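Local coordinates for GCN5-related N-acetyltransferase (Kribbella flavida, PDB 4MY0), which probably transfers an acetyl group from acetyl-coenzyme A to an amine acceptor, possibly an aminoglycoside, as related GCN5-type acetyltransferases do, at residues D6-V11 with L54-G59; V11-T16 with E46-G51; F145-L150 with R251-Y256; R151-R156 with A238-V243. All coordinates share one frame; numbering follows the deposited sequence.

The four contacts form two touching pairs. Contacts 1 and 2 share Val11 and strand 8-12 in the N-terminal acetyltransferase region; their centres lie 14 Å apart. Contacts 3 and 4, with centres 12 Å apart, belong to the second lobe, where Leu150 packs on Trp240 and Val253 on Val243. Contact 3 is the most buried, contacts 1 and 4 are partly buried, and contact 2 is at the surface. Their chemistry follows their place: 1 and 3 rest on antiparallel backbone hydrogen bonds, whereas 2 and 4 have no hydrogen bond across and rely on methyl groups against carbonyls, with Leu153 against Trp240 in contact 4. Contact 4 alone includes a cofactor, lying over Arg151.

Contact 1 (D6-V11 with L54-G59); sequences DDLRLV and LGVVSG
An antiparallel beta pairing joins the first strand of the N-terminal GNAT domain, 8-12, to strand 53-58; the segment axes run at 153° to each other, 4.5 Å apart at closest approach. The tight part runs from the Arg9-Val57 pair to the Val11-Gly55 end. These two hydrogen-bonded pairs each exchange two N-H...O bonds, the shortest running from Val11 N to Gly55 O (2.7 Å). Between them, Leu10 and Val56 form a non-hydrogen-bonded pair. On the face of Arg9 and Val11, Val57 is flanked by the two: its CG2 lies 3.9 Å from Val11 CG1 and 3.8 Å from Arg9 CG. Arg9 reaches this place because its CG occupies the crowded position between backbone N and carbonyl carbon (chi1 61°), from which the extended chain runs beside Val57 and lays one guanidinium face over the same methyl. On the opposite face Val56 meets Val99 and Leu102 of helix 99-113, close to the coenzyme pocket. The end at Asp6 and Asp7 is looser in its bonds; Asp7 is exposed, as is Arg9 over Val57. There the bond from Gly59 N to Asp7 O is weak at 3.5 Å, and Asp7 N reaches Ser58 OG only weakly. Asp6 gives the firmer hold, its OD1 also bonded to Tyr94 OH: Ser58 OG donates to Asp6 OD1 over 2.9 Å, approaching from above the carboxylate plane, 42° out of it.

Contact 2 (V11-T16 with E46-G51); sequences VDITET and EFVHDG
Val48, in the last turn of helix 34-49, points its side chain at the chain that leaves strand 8-12, and its branches carry most of this surface contact. Its CB stands 4.1 Å from Ile13 O. From there CG1, anti to the backbone N (chi1 156°), lies 3.8 Å from Ile13 O and 3.9 Å from Glu15 N, where a 3-10 turn begins. The second branch, CG2, sits beside its own backbone N and comes closest, 3.5 Å from Ile13 O. The same methyl reaches Ile13 CG2 at 4.3 Å, the one apolar side-chain pair across the two segments; Ile13, whose end leads away from Val48, packs on Leu18 and Val21 of helix 18-26. One residue on, His49 and Glu15 approach obliquely. Glu15 is extended beyond CG and brings OE1 to 3.7 Å from His49 NE2, but carboxylate and imidazole planes are turned 67° apart and no hydrogen bond forms. The helix ends in a Schellman motif with Gly51, at positive phi, as its C-prime residue; Arg52 N returns to Phe47 O. Arg110 spans the two segments, with a salt bridge to Asp12 OD1 and a hydrogen bond to Gly51 O. With no direct hydrogen bond across, the segments adhere through Val48's methyls; the nearby Glu15 carboxylate could at most mildly favour a protonated His49 at this exposed site.

Contact 3 (F145-L150 with R251-Y256); sequences FQAADL and RTVHAY
Leu150 and Val253 meet through their torsions: Leu150 CG lies anti to its carbonyl carbon (chi1 -63°) and CD1 continues anti to CA (chi2 -178°), while Val253 places CG1 anti to the backbone N, leaving CG2 beside that N. Leu150 CD1 thus comes down obliquely on the valine, 3.8 Å from Val253 CG2. Ala147 CB reaches the same methyl, also at 3.8 Å, so the first turn of helix 147-151 closes over Val253. Phe145 lies along the strand on this face, its ring edge near Ala255 CB (4.1 Å from CE2). Beneath these side chains the backbones pair as antiparallel strands. Phe145 and Val253 exchange two bonds, and the one from Phe145 N to Val253 O is almost perfectly straight, 178° at the hydrogen and 2.8 Å long. The pairing then passes into the helix start: Gln146 takes the N-cap position, yet Ala147 N still donates to Arg251 O at 2.9 Å. That carbonyl has a second donor, a water 2.7 Å from Arg251 O, which in turn accepts from Ala148 N. The water therefore couples a backbone N-H of the first helical turn to the end of the opposite segment. In the fold, strand 252-256 runs between strand 135-146, antiparallel to it, and strand 222-230, parallel to it. Helix 233-244 covers the face of Val253 and Ala255, with Val243 on the former and Trp240 against Ala255 and Leu150.

Contact 4 (R151-R156 with A238-V243); sequences RSLGGR and ALWATV. With ACO (acetyl coenzyme *a), chain P.
Ala238 O is held by two donors from one residue of its own helix: Thr242 N at 2.9 Å, the ordinary helical bond, and Thr242 OG1 at 2.7 Å from Ala238 O. The hydroxyl arrives from above the carbonyl plane, 30° out of it. Across the contact no hydrogen bond is made; segment 151-156 is instead seated on helix 233-244 by alanine methyls against carbonyls and by Leu153 on Trp240. Ala241 CB faces two carbonyls, Arg151 O and Gly154 O, each 3.8 Å away. Gly155, at positive phi, lies so close to the helix that no CB would fit beside Ala238 N, and Gly155 O settles 3.3 Å from Ala238 CB. Leu153 runs beside Trp240, pointing the same way, with CD1 3.5 Å from Trp240 CB. Leu153 O is bound by Arg237 NH1. Arg151, by contrast, turns away from the helix: CG is anti to the backbone N (chi1 180°) and the chain stays extended to NE. This carries the guanidinium to the adenine of acetyl-CoA, where one face lies over the ring, C5A offset toward the guanidinium rim and NH1 3.2 Å from C4A of the cofactor. NH1 also donates to the ribose hydroxyl O2B, 3.3 Å away at the guanidinium edge (149° at the hydrogen). Ser248 OG of this chain also bonds the cofactor, as do backbone N atoms of Gly96, Gly98 and Gly100 of the second subunit. The chemistry thus splits: apolar and methyl-carbonyl contacts seat this segment, while a probably charged arginine joins a cofactor site built between two subunits.

Contact 1 (D6-V11 with L54-G59)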
# COMPACT_ATOMS: atom_id res chain seq x y z
N ASP C 6 -23.38 -38.71 -18.11
CA ASP C 6 -24.10 -37.44 -18.03
C ASP C 6 -25.38 -37.50 -18.84
O ASP C 6 -25.44 -38.15 -19.88
CB ASP C 6 -23.24 -36.27 -18.52
CG ASP C 6 -22.18 -35.86 -17.51
OD1 ASP C 6 -22.42 -36.04 -16.30
OD2 ASP C 6 -21.10 -35.35 -17.93
N ASP C 7 -26.41 -36.80 -18.37
CA ASP C 7 -27.65 -36.67 -19.13
C ASP C 7 -28.08 -35.23 -18.97
O ASP C 7 -28.96 -34.91 -18.16
CB ASP C 7 -28.71 -37.64 -18.62
CG ASP C 7 -30.06 -37.44 -19.29
OD1 ASP C 7 -30.09 -36.93 -20.44
OD2 ASP C 7 -31.09 -37.81 -18.68
N LEU C 8 -27.44 -34.34 -19.72
CA LEU C 8 -27.57 -32.91 -19.48
C LEU C 8 -28.84 -32.36 -20.10
O LEU C 8 -29.11 -32.58 -21.28
CB LEU C 8 -26.35 -32.16 -20.02
CG LEU C 8 -25.03 -32.45 -19.31
CD1 LEU C 8 -23.87 -32.27 -20.27
CD2 LEU C 8 -24.88 -31.53 -18.09
N ARG C 9 -29.62 -31.64 -19.31
CA ARG C 9 -30.80 -30.99 -19.85
C ARG C 9 -31.20 -29.74 -19.10
O ARG C 9 -30.95 -29.58 -17.89
CB ARG C 9 -31.98 -31.97 -19.95
CG ARG C 9 -32.39 -32.50 -18.62
CD ARG C 9 -33.28 -33.74 -18.73
NE ARG C 9 -33.50 -34.26 -17.38
CZ ARG C 9 -34.47 -33.83 -16.57
NH1 ARG C 9 -35.33 -32.91 -16.99
NH2 ARG C 9 -34.58 -34.35 -15.35
N LEU C 10 -31.84 -28.84 -19.84
CA LEU C 10 -32.29 -27.57 -19.33
C LEU C 10 -33.53 -27.82 -18.50
O LEU C 10 -34.35 -28.64 -18.88
CB LEU C 10 -32.62 -26.67 -20.52
CG LEU C 10 -33.16 -25.30 -20.17
CD1 LEU C 10 -32.00 -24.43 -19.75
CD2 LEU C 10 -33.95 -24.73 -21.35
N VAL C 11 -33.67 -27.16 -17.36
CA VAL C 11 -34.89 -27.31 -16.57
C VAL C 11 -35.30 -25.96 -16.00
O VAL C 11 -34.52 -24.99 -16.08
CB VAL C 11 -34.70 -28.24 -15.36
CG1 VAL C 11 -34.44 -29.67 -15.80
CG2 VAL C 11 -33.57 -27.70 -14.47
N LEU C 54 -33.72 -20.48 -14.42
CA LEU C 54 -33.40 -21.63 -15.26
C LEU C 54 -32.17 -22.37 -14.77
O LEU C 54 -31.30 -21.78 -14.11
CB LEU C 54 -33.21 -21.19 -16.71
CG LEU C 54 -34.51 -20.72 -17.38
CD1 LEU C 54 -34.21 -20.07 -18.68
CD2 LEU C 54 -35.43 -21.89 -17.61
N GLY C 55 -32.09 -23.65 -15.08
CA GLY C 55 -30.92 -24.42 -14.71
C GLY C 55 -30.62 -25.52 -15.70
O GLY C 55 -31.42 -25.80 -16.60
N VAL C 56 -29.44 -26.13 -15.55
CA VAL C 56 -29.12 -27.35 -16.27
C VAL C 56 -28.91 -28.45 -15.24
O VAL C 56 -28.23 -28.23 -14.23
CB VAL C 56 -27.85 -27.20 -17.11
CG1 VAL C 56 -27.43 -28.57 -17.66
CG2 VAL C 56 -28.08 -26.23 -18.25
N VAL C 57 -29.52 -29.63 -15.46
CA VAL C 57 -29.20 -30.78 -14.61
C VAL C 57 -28.48 -31.86 -15.39
O VAL C 57 -28.54 -31.89 -16.63
CB VAL C 57 -30.44 -31.42 -13.93
CG1 VAL C 57 -31.13 -30.43 -12.99
CG2 VAL C 57 -31.41 -31.99 -14.98
N SER C 58 -27.77 -32.72 -14.66
CA SER C 58 -27.23 -33.97 -15.18
C SER C 58 -27.80 -35.07 -14.29
O SER C 58 -27.45 -35.18 -13.11
CB SER C 58 -25.70 -33.97 -15.10
OG SER C 58 -25.16 -35.15 -15.69
N GLY C 59 -28.70 -35.88 -14.85
CA GLY C 59 -29.49 -36.78 -14.03
C GLY C 59 -30.40 -35.90 -13.19
O GLY C 59 -31.19 -35.13 -13.74

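Contact 2 (V11-T16 with E46-G51)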
# COMPACT_ATOMS: atom_id res chain seq x y z
N VAL C 11 -33.67 -27.16 -17.36
CA VAL C 11 -34.89 -27.31 -16.57
C VAL C 11 -35.30 -25.96 -16.00
O VAL C 11 -34.52 -24.99 -16.08
CB VAL C 11 -34.70 -28.24 -15.36
CG1 VAL C 11 -34.44 -29.67 -15.80
CG2 VAL C 11 -33.57 -27.70 -14.47
N ASP C 12 -36.50 -25.91 -15.44
CA ASP C 12 -36.93 -24.80 -14.60
C ASP C 12 -36.54 -25.19 -13.18
O ASP C 12 -36.94 -26.24 -12.68
CB ASP C 12 -38.45 -24.60 -14.68
CG ASP C 12 -38.89 -23.89 -15.96
OD1 ASP C 12 -38.05 -23.68 -16.86
OD2 ASP C 12 -40.09 -23.55 -16.06
N ILE C 13 -35.74 -24.34 -12.53
CA ILE C 13 -35.29 -24.59 -11.16
C ILE C 13 -36.49 -24.53 -10.23
O ILE C 13 -37.31 -23.61 -10.32
CB ILE C 13 -34.23 -23.54 -10.72
CG1 ILE C 13 -32.91 -23.79 -11.44
CG2 ILE C 13 -34.00 -23.60 -9.20
CD1 ILE C 13 -32.25 -25.12 -11.07
N THR C 14 -36.62 -25.53 -9.36
CA THR C 14 -37.68 -25.53 -8.35
C THR C 14 -37.15 -25.09 -6.99
O THR C 14 -35.94 -25.00 -6.78
CB THR C 14 -38.31 -26.92 -8.20
OG1 THR C 14 -37.30 -27.85 -7.81
CG2 THR C 14 -38.92 -27.37 -9.52
N GLU C 15 -38.07 -24.83 -6.06
CA GLU C 15 -37.73 -24.35 -4.73
C GLU C 15 -36.83 -25.32 -3.96
O GLU C 15 -35.94 -24.90 -3.21
CB GLU C 15 -39.01 -24.07 -3.94
CG GLU C 15 -38.77 -23.53 -2.53
CD GLU C 15 -39.95 -22.72 -2.00
OE1 GLU C 15 -41.00 -22.66 -2.68
OE2 GLU C 15 -39.82 -22.15 -0.90
N THR C 16 -37.04 -26.62 -4.16
CA THR C 16 -36.24 -27.64 -3.47
C THR C 16 -34.83 -27.79 -4.06
O THR C 16 -33.97 -28.42 -3.45
CB THR C 16 -36.95 -29.01 -3.47
OG1 THR C 16 -37.14 -29.45 -4.83
CG2 THR C 16 -38.31 -28.93 -2.78
N GLU C 46 -39.17 -15.95 -5.50
CA GLU C 46 -39.85 -15.04 -6.42
C GLU C 46 -39.53 -15.42 -7.87
O GLU C 46 -40.44 -15.59 -8.69
CB GLU C 46 -39.44 -13.59 -6.12
CG GLU C 46 -39.53 -12.60 -7.30
CD GLU C 46 -38.29 -11.68 -7.43
OE1 GLU C 46 -38.15 -11.00 -8.48
OE2 GLU C 46 -37.46 -11.64 -6.48
N PHE C 47 -38.25 -15.58 -8.17
CA PHE C 47 -37.82 -15.97 -9.51
C PHE C 47 -38.38 -17.33 -9.92
O PHE C 47 -38.81 -17.52 -11.06
CB PHE C 47 -36.29 -16.01 -9.58
CG PHE C 47 -35.63 -14.65 -9.59
CD1 PHE C 47 -35.36 -14.00 -10.78
CD2 PHE C 47 -35.25 -14.04 -8.40
CE1 PHE C 47 -34.73 -12.74 -10.79
CE2 PHE C 47 -34.63 -12.79 -8.40
CZ PHE C 47 -34.36 -12.14 -9.60
N VAL C 48 -38.35 -18.28 -8.98
CA VAL C 48 -38.83 -19.64 -9.24
C VAL C 48 -40.31 -19.63 -9.62
O VAL C 48 -40.73 -20.27 -10.59
CB VAL C 48 -38.61 -20.55 -8.00
CG1 VAL C 48 -39.58 -21.73 -7.98
CG2 VAL C 48 -37.16 -21.04 -7.95
N HIS C 49 -41.09 -18.86 -8.88
CA HIS C 49 -42.53 -18.86 -9.08
C HIS C 49 -42.97 -18.11 -10.33
O HIS C 49 -44.06 -18.36 -10.83
CB HIS C 49 -43.25 -18.34 -7.82
CG HIS C 49 -43.18 -19.30 -6.67
ND1 HIS C 49 -43.13 -20.67 -6.84
CD2 HIS C 49 -43.14 -19.09 -5.34
CE1 HIS C 49 -43.07 -21.25 -5.66
NE2 HIS C 49 -43.08 -20.32 -4.73
N ASP C 50 -42.13 -17.23 -10.86
CA ASP C 50 -42.51 -16.49 -12.06
C ASP C 50 -41.87 -17.07 -13.33
O ASP C 50 -41.95 -16.47 -14.40
CB ASP C 50 -42.19 -14.99 -11.91
CG ASP C 50 -42.98 -14.11 -12.90
OD1 ASP C 50 -44.10 -14.50 -13.30
OD2 ASP C 50 -42.47 -13.02 -13.26
N GLY C 51 -41.24 -18.24 -13.21
CA GLY C 51 -40.65 -18.91 -14.36
C GLY C 51 -39.41 -18.19 -14.86
O GLY C 51 -39.08 -18.22 -16.05

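Contact 3 (F145-L150 with R251-Y256)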
# COMPACT_ATOMS: atom_id res chain seq x y z
N PHE C 145 -16.07 12.70 -4.76
CA PHE C 145 -15.99 14.12 -4.46
C PHE C 145 -15.55 14.35 -3.02
O PHE C 145 -15.61 13.44 -2.18
CB PHE C 145 -17.35 14.77 -4.69
CG PHE C 145 -17.90 14.54 -6.08
CD1 PHE C 145 -17.62 15.43 -7.10
CD2 PHE C 145 -18.68 13.42 -6.36
CE1 PHE C 145 -18.11 15.21 -8.39
CE2 PHE C 145 -19.19 13.19 -7.65
CZ PHE C 145 -18.90 14.08 -8.67
N GLN C 146 -15.12 15.57 -2.72
CA GLN C 146 -14.83 15.95 -1.34
C GLN C 146 -16.15 16.31 -0.66
O GLN C 146 -16.91 17.15 -1.17
CB GLN C 146 -13.86 17.14 -1.28
CG GLN C 146 -12.65 17.00 -2.20
CD GLN C 146 -11.68 18.18 -2.09
OE1 GLN C 146 -11.68 18.92 -1.10
NE2 GLN C 146 -10.86 18.36 -3.12
N ALA C 147 -16.43 15.69 0.48
CA ALA C 147 -17.68 15.98 1.19
C ALA C 147 -17.83 17.45 1.59
O ALA C 147 -18.93 18.01 1.53
CB ALA C 147 -17.82 15.06 2.40
N ALA C 148 -16.74 18.09 2.00
CA ALA C 148 -16.82 19.48 2.49
C ALA C 148 -17.26 20.41 1.36
O ALA C 148 -17.85 21.46 1.59
CB ALA C 148 -15.47 19.94 3.06
N ASP C 149 -16.95 20.01 0.13
CA ASP C 149 -17.32 20.78 -1.05
C ASP C 149 -18.84 20.71 -1.28
O ASP C 149 -19.50 21.73 -1.52
CB ASP C 149 -16.57 20.20 -2.25
CG ASP C 149 -16.64 21.08 -3.48
OD1 ASP C 149 -17.43 22.05 -3.50
OD2 ASP C 149 -15.89 20.77 -4.44
N LEU C 150 -19.39 19.51 -1.19
CA LEU C 150 -20.83 19.29 -1.34
C LEU C 150 -21.60 20.02 -0.25
O LEU C 150 -22.69 20.56 -0.49
CB LEU C 150 -21.11 17.79 -1.25
CG LEU C 150 -20.46 16.98 -2.37
CD1 LEU C 150 -20.84 15.52 -2.24
CD2 LEU C 150 -20.88 17.51 -3.71
N ARG C 251 -14.79 12.19 4.79
CA ARG C 251 -14.03 13.13 3.98
C ARG C 251 -14.47 13.06 2.52
O ARG C 251 -14.46 14.06 1.79
CB ARG C 251 -12.53 12.87 4.10
CG ARG C 251 -11.85 13.52 5.32
CD ARG C 251 -12.42 13.00 6.64
NE ARG C 251 -11.64 13.42 7.80
CZ ARG C 251 -12.01 14.37 8.66
NH1 ARG C 251 -11.23 14.67 9.69
NH2 ARG C 251 -13.17 15.02 8.49
N THR C 252 -14.88 11.87 2.11
CA THR C 252 -15.14 11.59 0.70
C THR C 252 -16.56 11.08 0.44
O THR C 252 -17.10 10.28 1.20
CB THR C 252 -14.10 10.58 0.18
OG1 THR C 252 -12.79 11.16 0.30
CG2 THR C 252 -14.37 10.18 -1.27
N VAL C 253 -17.16 11.56 -0.65
CA VAL C 253 -18.44 11.03 -1.11
C VAL C 253 -18.28 10.40 -2.49
O VAL C 253 -17.94 11.08 -3.45
CB VAL C 253 -19.49 12.14 -1.25
CG1 VAL C 253 -20.78 11.55 -1.84
CG2 VAL C 253 -19.77 12.79 0.10
N HIS C 254 -18.53 9.09 -2.59
CA HIS C 254 -18.52 8.45 -3.90
C HIS C 254 -19.94 8.55 -4.47
O HIS C 254 -20.92 8.49 -3.73
CB HIS C 254 -18.10 6.98 -3.77
CG HIS C 254 -16.79 6.77 -3.07
ND1 HIS C 254 -15.59 7.23 -3.58
CD2 HIS C 254 -16.49 6.12 -1.92
CE1 HIS C 254 -14.61 6.89 -2.76
NE2 HIS C 254 -15.13 6.22 -1.74
N ALA C 255 -20.06 8.73 -5.79
CA ALA C 255 -21.40 8.79 -6.38
C ALA C 255 -21.49 8.03 -7.68
O ALA C 255 -20.61 8.12 -8.55
CB ALA C 255 -21.84 10.23 -6.56
N TYR C 256 -22.58 7.29 -7.81
CA TYR C 256 -22.93 6.69 -9.09
C TYR C 256 -23.80 7.68 -9.84
O TYR C 256 -24.88 8.08 -9.37
CB TYR C 256 -23.65 5.36 -8.87
CG TYR C 256 -22.71 4.30 -8.39
CD1 TYR C 256 -21.88 3.64 -9.28
CD2 TYR C 256 -22.62 3.98 -7.03
CE1 TYR C 256 -20.98 2.68 -8.85
CE2 TYR C 256 -21.73 3.01 -6.59
CZ TYR C 256 -20.92 2.37 -7.51
OH TYR C 256 -20.02 1.40 -7.11
O HOH W 1 -14.34 16.57 2.67

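Contact 4 (R151-R156 with A238-V243)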
# COMPACT_ATOMS: atom_id res chain seq x y z
N ARG C 151 -21.02 20.04 0.94
CA ARG C 151 -21.68 20.57 2.11
C ARG C 151 -22.05 22.05 1.94
O ARG C 151 -23.04 22.52 2.49
CB ARG C 151 -20.78 20.40 3.33
CG ARG C 151 -21.40 20.94 4.60
CD ARG C 151 -20.47 20.85 5.79
NE ARG C 151 -21.09 21.60 6.87
CZ ARG C 151 -20.86 22.88 7.09
NH1 ARG C 151 -21.50 23.52 8.07
NH2 ARG C 151 -19.98 23.53 6.34
N SER C 152 -21.25 22.78 1.16
CA SER C 152 -21.48 24.22 1.02
C SER C 152 -22.22 24.61 -0.25
O SER C 152 -22.15 25.77 -0.66
CB SER C 152 -20.15 24.97 1.09
OG SER C 152 -19.30 24.55 0.04
N LEU C 153 -22.93 23.67 -0.88
CA LEU C 153 -23.68 23.98 -2.10
C LEU C 153 -24.90 24.87 -1.88
O LEU C 153 -25.39 25.50 -2.83
CB LEU C 153 -24.05 22.71 -2.86
CG LEU C 153 -22.85 22.05 -3.54
CD1 LEU C 153 -23.26 20.80 -4.27
CD2 LEU C 153 -22.16 23.03 -4.48
N GLY C 154 -25.40 24.94 -0.65
CA GLY C 154 -26.49 25.86 -0.34
C GLY C 154 -27.86 25.22 -0.45
O GLY C 154 -28.04 24.06 -0.08
N GLY C 155 -28.82 25.98 -0.96
CA GLY C 155 -30.19 25.51 -1.09
C GLY C 155 -30.86 25.25 0.26
O GLY C 155 -31.66 24.31 0.39
N ARG C 156 -30.54 26.07 1.25
CA ARG C 156 -31.11 25.94 2.60
C ARG C 156 -32.62 26.18 2.62
O ARG C 156 -33.32 25.72 3.52
CB ARG C 156 -30.42 26.90 3.57
CG ARG C 156 -28.93 26.69 3.72
CD ARG C 156 -28.58 26.11 5.08
NE ARG C 156 -27.14 26.19 5.34
CZ ARG C 156 -26.53 27.27 5.81
NH1 ARG C 156 -25.22 27.26 6.01
NH2 ARG C 156 -27.23 28.37 6.07
N ALA C 238 -29.46 21.48 -2.45
CA ALA C 238 -29.96 21.02 -1.15
C ALA C 238 -29.68 19.54 -0.88
O ALA C 238 -29.31 19.17 0.23
CB ALA C 238 -31.46 21.31 -1.01
N LEU C 239 -29.90 18.70 -1.89
CA LEU C 239 -29.74 17.27 -1.71
C LEU C 239 -28.26 16.90 -1.63
O LEU C 239 -27.87 16.07 -0.80
CB LEU C 239 -30.41 16.49 -2.84
CG LEU C 239 -31.94 16.56 -2.91
CD1 LEU C 239 -32.41 15.94 -4.19
CD2 LEU C 239 -32.58 15.86 -1.71
N TRP C 240 -27.42 17.50 -2.48
CA TRP C 240 -25.97 17.30 -2.34
C TRP C 240 -25.50 17.82 -1.00
O TRP C 240 -24.63 17.23 -0.37
CB TRP C 240 -25.19 17.97 -3.47
CG TRP C 240 -25.25 17.20 -4.75
CD1 TRP C 240 -25.88 17.56 -5.91
CD2 TRP C 240 -24.67 15.91 -5.00
NE1 TRP C 240 -25.72 16.57 -6.86
CE2 TRP C 240 -25.00 15.54 -6.32
CE3 TRP C 240 -23.92 15.01 -4.22
CZ2 TRP C 240 -24.59 14.33 -6.89
CZ3 TRP C 240 -23.52 13.81 -4.77
CH2 TRP C 240 -23.85 13.48 -6.10
N ALA C 241 -26.06 18.94 -0.56
CA ALA C 241 -25.63 19.51 0.71
C ALA C 241 -26.06 18.62 1.89
O ALA C 241 -25.35 18.52 2.89
CB ALA C 241 -26.14 20.94 0.87
N THR C 242 -27.21 17.96 1.76
CA THR C 242 -27.63 16.95 2.74
C THR C 242 -26.59 15.84 2.87
O THR C 242 -26.18 15.50 3.98
CB THR C 242 -28.99 16.34 2.37
OG1 THR C 242 -29.95 17.39 2.21
CG2 THR C 242 -29.47 15.37 3.46
N VAL C 243 -26.16 15.27 1.75
CA VAL C 243 -25.13 14.23 1.79
C VAL C 243 -23.83 14.77 2.38
O VAL C 243 -23.23 14.15 3.27
CB VAL C 243 -24.84 13.66 0.38
CG1 VAL C 243 -23.81 12.54 0.45
CG2 VAL C 243 -26.13 13.15 -0.27
N1A ACO P . -17.58 21.84 8.76
C2A ACO P . -17.41 23.15 9.05
N3A ACO P . -18.25 23.86 9.83
C4A ACO P . -19.35 23.27 10.36
C5A ACO P . -19.61 21.85 10.09
C6A ACO P . -18.64 21.13 9.23
N6A ACO P . -18.81 19.81 8.93
N7A ACO P . -20.75 21.53 10.73
C8A ACO P . -21.19 22.64 11.37
N9A ACO P . -20.35 23.68 11.14
C1B ACO P . -20.48 25.06 11.67
C2B ACO P . -21.62 25.81 11.03
O2B ACO P . -21.27 26.34 9.74
C3B ACO P . -21.84 26.90 12.06
O3B ACO P . -20.80 27.86 11.91
P3B ACO P . -21.02 29.26 11.15
O7A ACO P . -21.76 28.88 9.88
O8A ACO P . -21.83 30.05 12.15
O9A ACO P . -19.62 29.78 10.94
C4B ACO P . -21.56 26.22 13.39
O4B ACO P . -20.80 25.04 13.06
C5B ACO P . -22.83 25.82 14.13
O5B ACO P . -23.70 25.18 13.19
P1A ACO P . -25.00 24.32 13.61
O1A ACO P . -25.44 24.66 15.02
O2A ACO P . -25.92 24.43 12.43
O3A ACO P . -24.34 22.85 13.70
P2A ACO P . -25.05 21.49 13.25
O4A ACO P . -26.48 21.53 13.75
O5A ACO P . -24.80 21.29 11.79
O6A ACO P . -24.26 20.37 14.13
CBP ACO P . -22.61 18.63 13.95
CCP ACO P . -22.87 20.13 13.93
CDP ACO P . -22.94 18.03 15.31
CEP ACO P . -21.14 18.40 13.63
CAP ACO P . -23.51 18.03 12.87
OAP ACO P . -23.28 18.70 11.62
C9P ACO P . -23.37 16.54 12.74
O9P ACO P . -24.15 15.81 13.34
N8P ACO P . -22.39 16.06 11.95
C7P ACO P . -22.15 14.64 11.73
C6P ACO P . -21.78 13.89 13.00
C5P ACO P . -20.65 14.59 13.74
O5P ACO P . -19.66 14.96 13.13
N4P ACO P . -20.80 14.75 15.05
C3P ACO P . -19.64 14.72 15.94
C2P ACO P . -19.30 16.09 16.49
S1P ACO P . -18.06 15.95 17.75